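Local coordinates for protein putative siderophore-degrading esterase (Eurofung) (Emericella nidulans, PDB 6GUO) that hydrolyses the ester bonds of the bacterial siderophore enterobactin, an activity required for intracellular release of its iron in this fungus, at residues Thr68-Leu71 with Arg72-Glu75; Phe134-Phe137 with Ile138-Val142; Glu260-Ser263 with Glu264-Ser268. All coordinates share one frame; numbering follows the deposited sequence.

Contact 1: Thr68-Leu71 with Arg72-Glu75; sequences TETL and RRRE
Glu-69 and Arg-73 approach each other across one turn of helix 60-77, the connecting helix of the beta-alpha-beta unit formed with strands 52-58 and 83-90 in this alpha/beta-hydrolase. Their side chains run at a slant, with carboxylate and guanidinium planes 55° apart. Glu-69 OE1 lies at the edge of the guanidinium, in its plane, but 3.6 Å from Arg-73 NH1, so the salt bridge is a long one. Both groups are also hydrogen-bonded to the second subunit: Arg-73 NH1 to Ala-62 O and Thr-66 OG1 of that chain, Glu-69 to its Thr-66 OG1 and Leu-65 N. The long side chains let both charges reach across the subunit boundary, so that each has its counter-ion in its own chain and neutral polar partners on the other.

Arg-73 bends at chi3 (-62°), which turns its guanidinium back over the preceding turn, one face above Glu-69 O and Thr-70 CA. Thr-68 and Arg-72 are oriented differently. They lie side by side and point the same way, and the methyl CG2 of Thr-68 sits over the centre of the Arg-72 guanidinium, 3.4 Å from NE. Arg-72 is extended from CG to NE, long enough for its end nitrogens to reach the carbonyl oxygens of Arg-16 and Trp-37. Threonine fits both helical positions: the hydroxyls of Thr-68 and Thr-70 bond back to the carbonyls of Phe-64 and Thr-66, one turn earlier, and Thr-68 OG1 is also hydrogen-bonded to Ser-36 OG. A water donates to Thr-70 OG1 at 2.7 Å and accepts from Arg-73 NH2 at 2.7 Å.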
ATOM      1  N   THR A  68       6.824   3.164   3.375  1.00 13.48           N
ATOM      2  CA  THR A  68       7.989   2.396   3.809  1.00 13.83           C
ATOM      3  C   THR A  68       8.093   1.063   3.061  1.00 13.99           C
ATOM      4  O   THR A  68       9.138   0.736   2.489  1.00 14.68           O
ATOM      5  CB  THR A  68       7.943   2.171   5.329  1.00 14.31           C
ATOM      6  OG1 THR A  68       8.041   3.443   5.988  1.00 15.51           O
ATOM      7  CG2 THR A  68       9.069   1.248   5.800  1.00 14.78           C
ATOM      8  N   GLU A  69       7.002   0.309   3.047  1.00 14.00           N
ATOM      9  CA  GLU A  69       7.039  -1.020   2.446  1.00 14.16           C
ATOM     10  C   GLU A  69       7.142  -0.990   0.924  1.00 14.69           C
ATOM     11  O   GLU A  69       7.841  -1.821   0.345  1.00 15.78           O
ATOM     12  CB  GLU A  69       5.842  -1.842   2.873  1.00 15.03           C
ATOM     13  CG  GLU A  69       6.070  -3.326   2.676  1.00 16.03           C
ATOM     14  CD  GLU A  69       5.070  -4.135   3.448  1.00 17.55           C
ATOM     15  OE1 GLU A  69       3.896  -4.105   3.044  1.00 19.20           O
ATOM     16  OE2 GLU A  69       5.447  -4.771   4.458  1.00 18.55           O
ATOM     17  N   THR A  70       6.457  -0.046   0.279  1.00 14.99           N
ATOM     18  CA  THR A  70       6.579   0.123  -1.166  1.00 15.06           C
ATOM     19  C   THR A  70       8.036   0.348  -1.566  1.00 14.12           C
ATOM     20  O   THR A  70       8.528  -0.271  -2.513  1.00 13.85           O
ATOM     21  CB  THR A  70       5.723   1.295  -1.686  1.00 16.22           C
ATOM     22  OG1 THR A  70       4.371   1.148  -1.235  1.00 17.61           O
ATOM     23  CG2 THR A  70       5.748   1.335  -3.198  1.00 16.63           C
ATOM     24  N   LEU A  71       8.724   1.220  -0.833  1.00 14.37           N
ATOM     25  CA  LEU A  71      10.144   1.479  -1.085  1.00 14.08           C
ATOM     26  C   LEU A  71      11.014   0.247  -0.831  1.00 14.42           C
ATOM     27  O   LEU A  71      11.912  -0.044  -1.613  1.00 15.29           O
ATOM     28  CB  LEU A  71      10.647   2.661  -0.246  1.00 13.61           C
ATOM     29  CG  LEU A  71      10.208   4.029  -0.768  1.00 13.52           C
ATOM     30  CD1 LEU A  71      10.328   5.063   0.336  1.00 13.64           C
ATOM     31  CD2 LEU A  71      11.012   4.432  -1.999  1.00 13.51           C
ATOM     32  N   ARG A  72      10.726  -0.491   0.237  1.00 14.47           N
ATOM     33  CA  ARG A  72      11.531  -1.662   0.583  1.00 15.30           C
ATOM     34  C   ARG A  72      11.384  -2.799  -0.431  1.00 15.35           C
ATOM     35  O   ARG A  72      12.360  -3.486  -0.712  1.00 16.28           O
ATOM     36  CB  ARG A  72      11.240  -2.131   2.005  1.00 15.73           C
ATOM     37  CG  ARG A  72      11.844  -1.171   3.013  1.00 15.83           C
ATOM     38  CD  ARG A  72      11.400  -1.418   4.437  1.00 15.95           C
ATOM     39  NE  ARG A  72      12.021  -0.421   5.303  1.00 16.63           N
ATOM     40  CZ  ARG A  72      11.985  -0.416   6.636  1.00 17.31           C
ATOM     41  NH1 ARG A  72      11.345  -1.365   7.313  1.00 17.26           N
ATOM     42  NH2 ARG A  72      12.611   0.561   7.298  1.00 16.79           N
ATOM     43  N   ARG A  73      10.189  -2.968  -1.001  1.00 14.68           N
ATOM     44  CA  ARG A  73      10.015  -3.919  -2.111  1.00 14.95           C
ATOM     45  C   ARG A  73      10.853  -3.508  -3.316  1.00 16.32           C
ATOM     46  O   ARG A  73      11.581  -4.330  -3.878  1.00 16.84           O
ATOM     47  CB  ARG A  73       8.546  -4.049  -2.515  1.00 15.74           C
ATOM     48  CG  ARG A  73       7.701  -4.814  -1.509  1.00 15.85           C
ATOM     49  CD  ARG A  73       6.386  -5.250  -2.118  1.00 16.52           C
ATOM     50  NE  ARG A  73       5.557  -4.123  -2.540  1.00 17.03           N
ATOM     51  CZ  ARG A  73       4.642  -3.498  -1.793  1.00 16.88           C
ATOM     52  NH1 ARG A  73       4.388  -3.855  -0.534  1.00 16.47           N
ATOM     53  NH2 ARG A  73       3.950  -2.497  -2.325  1.00 17.79           N
ATOM     54  N   ARG A  74      10.771  -2.234  -3.698  1.00 17.23           N
ATOM     55  CA  ARG A  74      11.527  -1.751  -4.856  1.00 18.98           C
ATOM     56  C   ARG A  74      13.040  -1.797  -4.639  1.00 18.79           C
ATOM     57  O   ARG A  74      13.784  -2.185  -5.543  1.00 19.99           O
ATOM     58  CB  ARG A  74      11.097  -0.345  -5.256  1.00 20.04           C
ATOM     59  CG  ARG A  74      11.884   0.169  -6.450  1.00 21.75           C
ATOM     60  CD  ARG A  74      11.056   1.017  -7.384  1.00 23.36           C
ATOM     61  NE  ARG A  74      11.906   1.613  -8.412  1.00 24.14           N
ATOM     62  CZ  ARG A  74      11.474   2.216  -9.517  1.00 25.55           C
ATOM     63  NH1 ARG A  74      12.359   2.728 -10.368  1.00 26.46           N
ATOM     64  NH2 ARG A  74      10.170   2.313  -9.785  1.00 26.23           N
ATOM     65  N   GLU A  75      13.483  -1.387  -3.453  1.00 18.58           N
ATOM     66  CA  GLU A  75      14.906  -1.433  -3.088  1.00 19.49           C
ATOM     67  C   GLU A  75      15.463  -2.865  -3.068  1.00 20.10           C
ATOM     68  O   GLU A  75      16.632  -3.072  -3.394  1.00 20.36           O
ATOM     69  CB  GLU A  75      15.145  -0.708  -1.750  1.00 19.24           C
ATOM     70  CG  GLU A  75      14.975   0.806  -1.870  1.00 19.72           C
ATOM     71  CD  GLU A  75      14.735   1.540  -0.550  1.00 20.29           C
ATOM     72  OE1 GLU A  75      14.603   0.902   0.523  1.00 21.21           O
ATOM     73  OE2 GLU A  75      14.657   2.788  -0.598  1.00 20.73           O
TER
HETATM   74  O   HOH W   1       2.399  -0.652  -1.068  1.00 28.90           O

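Contact 2: Phe134-Phe137 with Ile138-Val142; sequences FLTF and IAEIV
Ile-138 reaches back one turn of helix 131-150 to lay its CD1 methyl over a face of the Phe-134 ring, 4.0 Å from the centroid and 17° off the normal, a CH-pi contact. Both residues also pack on Val-58 of strand 52-58, where bulky apolar groups suit a helix lying against the central sheet of the alpha/beta-hydrolase fold. Ala-139 continues the regular pattern, its N bonding to Leu-135 O. Glu-140, near the solvent, brings its carboxyl carbon CD to 3.5 Å from Thr-136 CG2, while the hydroxyl of Thr-136 bonds to Asp-132 O. Across 138-142 the helix widens into a pi-type turn. Ile-141 N donates to Phe-137 O from 37° above the carbonyl plane, and Ile-141 CG2 lies 3.8 Å from Phe-137 CE1. Val-142 N donates to the same oxygen in that plane, at 3.0 Å, the i to i+5 bond that marks the wide turn. Its CG2, beside the backbone N, makes a second CH-pi contact over a face of the Phe-137 ring, 3.4 Å from CE2. Phe-137 also stacks with Tyr-31 and meets Trp-5 of the second subunit. Two amides thus share Phe-137 O, and the methyl-ring contacts are probably held by dispersion.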
ATOM      1  N   PHE A 134       2.575  25.225   9.070  1.00 19.93           N
ATOM      2  CA  PHE A 134       2.947  23.814   8.965  1.00 19.40           C
ATOM      3  C   PHE A 134       4.090  23.584   7.972  1.00 19.22           C
ATOM      4  O   PHE A 134       5.010  22.809   8.220  1.00 17.86           O
ATOM      5  CB  PHE A 134       1.716  22.985   8.566  1.00 19.45           C
ATOM      6  CG  PHE A 134       1.883  21.503   8.758  1.00 19.81           C
ATOM      7  CD1 PHE A 134       2.435  20.985   9.930  1.00 21.16           C
ATOM      8  CD2 PHE A 134       1.452  20.614   7.776  1.00 19.66           C
ATOM      9  CE1 PHE A 134       2.577  19.622  10.109  1.00 21.05           C
ATOM     10  CE2 PHE A 134       1.589  19.247   7.955  1.00 21.80           C
ATOM     11  CZ  PHE A 134       2.152  18.747   9.119  1.00 21.53           C
ATOM     12  N   LEU A 135       4.031  24.272   6.860  1.00 19.78           N
ATOM     13  CA  LEU A 135       5.065  24.192   5.838  1.00 22.04           C
ATOM     14  C   LEU A 135       6.404  24.738   6.353  1.00 20.90           C
ATOM     15  O   LEU A 135       7.463  24.168   6.081  1.00 20.51           O
ATOM     16  CB  LEU A 135       4.597  24.954   4.604  1.00 25.27           C
ATOM     17  CG  LEU A 135       5.398  24.893   3.306  1.00 28.18           C
ATOM     18  CD1 LEU A 135       6.000  23.517   3.058  1.00 28.94           C
ATOM     19  CD2 LEU A 135       4.481  25.273   2.153  1.00 29.14           C
ATOM     20  N   THR A 136       6.340  25.834   7.109  1.00 20.78           N
ATOM     21  CA  THR A 136       7.509  26.382   7.802  1.00 21.17           C
ATOM     22  C   THR A 136       8.077  25.359   8.793  1.00 20.31           C
ATOM     23  O   THR A 136       9.290  25.149   8.850  1.00 20.95           O
ATOM     24  CB  THR A 136       7.143  27.694   8.528  1.00 22.58           C
ATOM     25  OG1 THR A 136       6.665  28.642   7.568  1.00 23.95           O
ATOM     26  CG2 THR A 136       8.332  28.288   9.251  1.00 24.31           C
ATOM     27  N   PHE A 137       7.187  24.720   9.549  1.00 19.30           N
ATOM     28  CA  PHE A 137       7.555  23.678  10.513  1.00 19.28           C
ATOM     29  C   PHE A 137       8.293  22.511   9.850  1.00 17.97           C
ATOM     30  O   PHE A 137       9.331  22.066  10.343  1.00 17.96           O
ATOM     31  CB  PHE A 137       6.298  23.190  11.255  1.00 20.19           C
ATOM     32  CG  PHE A 137       6.527  22.009  12.147  1.00 19.97           C
ATOM     33  CD1 PHE A 137       7.246  22.143  13.328  1.00 21.12           C
ATOM     34  CD2 PHE A 137       6.001  20.760  11.822  1.00 19.45           C
ATOM     35  CE1 PHE A 137       7.454  21.053  14.162  1.00 20.68           C
ATOM     36  CE2 PHE A 137       6.205  19.670  12.653  1.00 20.00           C
ATOM     37  CZ  PHE A 137       6.929  19.815  13.825  1.00 19.91           C
ATOM     38  N   ILE A 138       7.769  22.036   8.724  1.00 16.71           N
ATOM     39  CA  ILE A 138       8.400  20.929   7.997  1.00 17.28           C
ATOM     40  C   ILE A 138       9.780  21.336   7.469  1.00 18.43           C
ATOM     41  O   ILE A 138      10.758  20.611   7.655  1.00 18.47           O
ATOM     42  CB  ILE A 138       7.503  20.413   6.853  1.00 17.61           C
ATOM     43  CG1 ILE A 138       6.254  19.737   7.441  1.00 17.74           C
ATOM     44  CG2 ILE A 138       8.256  19.422   5.967  1.00 18.06           C
ATOM     45  CD1 ILE A 138       5.143  19.505   6.441  1.00 18.88           C
ATOM     46  N   ALA A 139       9.843  22.503   6.839  1.00 19.96           N
ATOM     47  CA  ALA A 139      11.064  22.988   6.191  1.00 22.60           C
ATOM     48  C   ALA A 139      12.164  23.439   7.164  1.00 23.21           C
ATOM     49  O   ALA A 139      13.348  23.244   6.880  1.00 24.12           O
ATOM     50  CB  ALA A 139      10.724  24.117   5.225  1.00 24.34           C
ATOM     51  N   GLU A 140      11.777  24.045   8.288  1.00 23.00           N
ATOM     52  CA  GLU A 140      12.733  24.658   9.222  1.00 23.68           C
ATOM     53  C   GLU A 140      13.001  23.859  10.502  1.00 21.04           C
ATOM     54  O   GLU A 140      14.038  24.063  11.129  1.00 21.95           O
ATOM     55  CB  GLU A 140      12.295  26.091   9.550  1.00 26.52           C
ATOM     56  CG  GLU A 140      12.356  26.997   8.324  1.00 30.25           C
ATOM     57  CD  GLU A 140      11.780  28.384   8.539  1.00 31.86           C
ATOM     58  OE1 GLU A 140      11.785  28.878   9.686  1.00 34.98           O
ATOM     59  OE2 GLU A 140      11.331  28.991   7.539  1.00 36.16           O
ATOM     60  N   ILE A 141      12.090  22.958  10.881  1.00 18.87           N
ATOM     61  CA  ILE A 141      12.224  22.162  12.106  1.00 18.57           C
ATOM     62  C   ILE A 141      12.405  20.673  11.800  1.00 17.68           C
ATOM     63  O   ILE A 141      13.399  20.071  12.216  1.00 17.66           O
ATOM     64  CB  ILE A 141      11.007  22.362  13.048  1.00 19.92           C
ATOM     65  CG1 ILE A 141      10.759  23.854  13.318  1.00 20.52           C
ATOM     66  CG2 ILE A 141      11.188  21.597  14.357  1.00 20.71           C
ATOM     67  CD1 ILE A 141      11.915  24.600  13.963  1.00 21.50           C
ATOM     68  N   VAL A 142      11.460  20.084  11.069  1.00 16.55           N
ATOM     69  CA  VAL A 142      11.480  18.633  10.836  1.00 16.58           C
ATOM     70  C   VAL A 142      12.617  18.240   9.896  1.00 16.67           C
ATOM     71  O   VAL A 142      13.439  17.384  10.218  1.00 16.57           O
ATOM     72  CB  VAL A 142      10.137  18.112  10.277  1.00 16.32           C
ATOM     73  CG1 VAL A 142      10.216  16.617   9.976  1.00 16.39           C
ATOM     74  CG2 VAL A 142       9.009  18.394  11.261  1.00 16.69           C
TER

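Contact 3: Glu260-Ser263 with Glu264-Ser268; sequences ELYS and ELLAS
A trans first torsion swings the Tyr-262 ring away from its own backbone N (chi1 170°), and Leu-266, one turn on, has the same setting (chi1 -177°). The two side chains lie alongside, pointing the same way, and the CD2 methyl of Leu-266 comes obliquely to the ring, 3.9 Å from Tyr-262 CE2. Leu-261 and Leu-265 differ from each other: CG of Leu-261 is anti to N, whereas CG of Leu-265 stands beside its N (chi1 -68°). Their side chains slant across one another, and CD1 of Leu-265 rests 3.9 Å from Leu-261 CG.

The contact belongs to helix 254-268 of the alpha/beta-hydrolase fold, an amphipathic helix packed against helix 199-208 and against strands 219-225 and 273-279 at the end of the sheet. Apolar and aromatic residues suit this inner side: Leu-261 packs on Ala-203, Leu-265 on Ile-207 and Leu-220, and Tyr-262 touches Leu-274 and Val-276 of strand 273-279.

Toward the solvent the residues become polar. Glu-260 and Glu-264 stand one turn apart along the helix, yet OE1 of Glu-260 and OE2 of Glu-264 are 6.7 Å from each other. Each forms a salt bridge with an arginine, Glu-260 with Arg-253 and Glu-264 with Arg-204, which probably offsets any repulsion between them. At the last turn of the helix, where a short hydroxyl side chain can fold back onto the backbone, Ser-268 OG donates to Leu-265 O at 2.7 Å and also bonds to Arg-270 N just beyond.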
ATOM      1  N   GLU A 260      -8.545  19.528 -15.268  1.00 23.07           N
ATOM      2  CA  GLU A 260      -8.451  20.932 -15.687  1.00 23.65           C
ATOM      3  C   GLU A 260      -7.208  21.623 -15.138  1.00 22.78           C
ATOM      4  O   GLU A 260      -6.569  22.393 -15.856  1.00 24.23           O
ATOM      5  CB  GLU A 260      -9.718  21.706 -15.313  1.00 26.08           C
ATOM      6  CG  GLU A 260     -10.867  21.437 -16.274  1.00 27.95           C
ATOM      7  CD  GLU A 260     -12.230  21.732 -15.688  1.00 29.76           C
ATOM      8  OE1 GLU A 260     -12.335  22.571 -14.766  1.00 30.47           O
ATOM      9  OE2 GLU A 260     -13.213  21.113 -16.153  1.00 34.49           O
ATOM     10  N   LEU A 261      -6.861  21.343 -13.881  1.00 21.63           N
ATOM     11  CA  LEU A 261      -5.619  21.873 -13.298  1.00 22.03           C
ATOM     12  C   LEU A 261      -4.401  21.338 -14.041  1.00 21.21           C
ATOM     13  O   LEU A 261      -3.476  22.098 -14.353  1.00 20.71           O
ATOM     14  CB  LEU A 261      -5.507  21.535 -11.808  1.00 22.22           C
ATOM     15  CG  LEU A 261      -4.249  22.051 -11.092  1.00 21.18           C
ATOM     16  CD1 LEU A 261      -4.134  23.566 -11.194  1.00 21.73           C
ATOM     17  CD2 LEU A 261      -4.246  21.617  -9.637  1.00 20.71           C
ATOM     18  N   TYR A 262      -4.402  20.035 -14.314  1.00 21.57           N
ATOM     19  CA  TYR A 262      -3.375  19.418 -15.157  1.00 21.75           C
ATOM     20  C   TYR A 262      -3.230  20.159 -16.488  1.00 21.84           C
ATOM     21  O   TYR A 262      -2.119  20.539 -16.874  1.00 21.53           O
ATOM     22  CB  TYR A 262      -3.685  17.935 -15.408  1.00 21.40           C
ATOM     23  CG  TYR A 262      -2.810  17.304 -16.465  1.00 21.60           C
ATOM     24  CD1 TYR A 262      -1.532  16.846 -16.156  1.00 21.89           C
ATOM     25  CD2 TYR A 262      -3.254  17.173 -17.784  1.00 22.70           C
ATOM     26  CE1 TYR A 262      -0.725  16.267 -17.123  1.00 22.63           C
ATOM     27  CE2 TYR A 262      -2.450  16.603 -18.758  1.00 23.70           C
ATOM     28  CZ  TYR A 262      -1.186  16.151 -18.422  1.00 23.39           C
ATOM     29  OH  TYR A 262      -0.384  15.583 -19.381  1.00 24.05           O
ATOM     30  N   SER A 263      -4.356  20.365 -17.171  1.00 21.68           N
ATOM     31  CA  SER A 263      -4.368  21.027 -18.481  1.00 23.73           C
ATOM     32  C   SER A 263      -3.809  22.453 -18.429  1.00 23.67           C
ATOM     33  O   SER A 263      -3.008  22.832 -19.286  1.00 22.56           O
ATOM     34  CB  SER A 263      -5.777  21.033 -19.074  1.00 25.33           C
ATOM     35  OG  SER A 263      -6.195  19.710 -19.376  1.00 27.93           O
ATOM     36  N   GLU A 264      -4.227  23.221 -17.420  1.00 24.17           N
ATOM     37  CA  GLU A 264      -3.722  24.589 -17.208  1.00 26.81           C
ATOM     38  C   GLU A 264      -2.218  24.613 -16.981  1.00 24.87           C
ATOM     39  O   GLU A 264      -1.503  25.401 -17.608  1.00 24.08           O
ATOM     40  CB  GLU A 264      -4.401  25.270 -16.007  1.00 31.90           C
ATOM     41  CG  GLU A 264      -5.715  25.968 -16.322  1.00 35.41           C
ATOM     42  CD  GLU A 264      -6.110  26.967 -15.247  1.00 37.68           C
ATOM     43  OE1 GLU A 264      -5.405  27.985 -15.090  1.00 39.88           O
ATOM     44  OE2 GLU A 264      -7.127  26.738 -14.561  1.00 42.25           O
ATOM     45  N   LEU A 265      -1.750  23.758 -16.073  1.00 22.96           N
ATOM     46  CA  LEU A 265      -0.323  23.682 -15.751  1.00 23.37           C
ATOM     47  C   LEU A 265       0.504  23.203 -16.937  1.00 23.56           C
ATOM     48  O   LEU A 265       1.578  23.744 -17.196  1.00 24.11           O
ATOM     49  CB  LEU A 265      -0.082  22.787 -14.535  1.00 22.12           C
ATOM     50  CG  LEU A 265      -0.612  23.349 -13.216  1.00 21.22           C
ATOM     51  CD1 LEU A 265      -0.550  22.277 -12.140  1.00 21.47           C
ATOM     52  CD2 LEU A 265       0.165  24.589 -12.784  1.00 21.13           C
ATOM     53  N   LEU A 266      -0.009  22.208 -17.658  1.00 24.09           N
ATOM     54  CA  LEU A 266       0.647  21.715 -18.872  1.00 26.24           C
ATOM     55  C   LEU A 266       0.849  22.828 -19.903  1.00 27.55           C
ATOM     56  O   LEU A 266       1.952  22.992 -20.433  1.00 27.96           O
ATOM     57  CB  LEU A 266      -0.165  20.575 -19.500  1.00 26.77           C
ATOM     58  CG  LEU A 266       0.444  19.901 -20.737  1.00 28.63           C
ATOM     59  CD1 LEU A 266       1.767  19.234 -20.391  1.00 29.84           C
ATOM     60  CD2 LEU A 266      -0.533  18.900 -21.333  1.00 28.75           C
ATOM     61  N   ALA A 267      -0.220  23.580 -20.174  1.00 27.65           N
ATOM     62  CA  ALA A 267      -0.197  24.669 -21.156  1.00 30.98           C
ATOM     63  C   ALA A 267       0.733  25.819 -20.765  1.00 33.67           C
ATOM     64  O   ALA A 267       1.253  26.510 -21.641  1.00 37.66           O
ATOM     65  CB  ALA A 267      -1.602  25.199 -21.397  1.00 32.42           C
ATOM     66  N   SER A 268       0.929  26.026 -19.460  1.00 34.41           N
ATOM     67  CA  SER A 268       1.847  27.061 -18.961  1.00 34.27           C
ATOM     68  C   SER A 268       3.316  26.739 -19.249  1.00 34.71           C
ATOM     69  O   SER A 268       4.119  27.647 -19.458  1.00 34.40           O
ATOM     70  CB  SER A 268       1.663  27.283 -17.453  1.00 33.66           C
ATOM     71  OG  SER A 268       2.315  26.277 -16.687  1.00 30.05           O
TER

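How the contacts relate
The three contacts come in series along the chain, each within a different helix: contact 1 in helix 60-77, contact 2 in helix 131-150, contact 3 in helix 254-268. None touches another; their centres lie about 26 Å (1 and 2), about 31 Å (1 and 3) and about 28 Å (2 and 3) apart. What joins them is the central mixed sheet. Contacts 1 and 2 both pack on strand 83-90, whereas contact 3 lies at the far end, against strands 219-225 and 273-279. The second subunit of the homodimer reaches contacts 1 and 2 but not contact 3, so the first two meet both sheet and dimer partner, and contact 3 packs within its own chain.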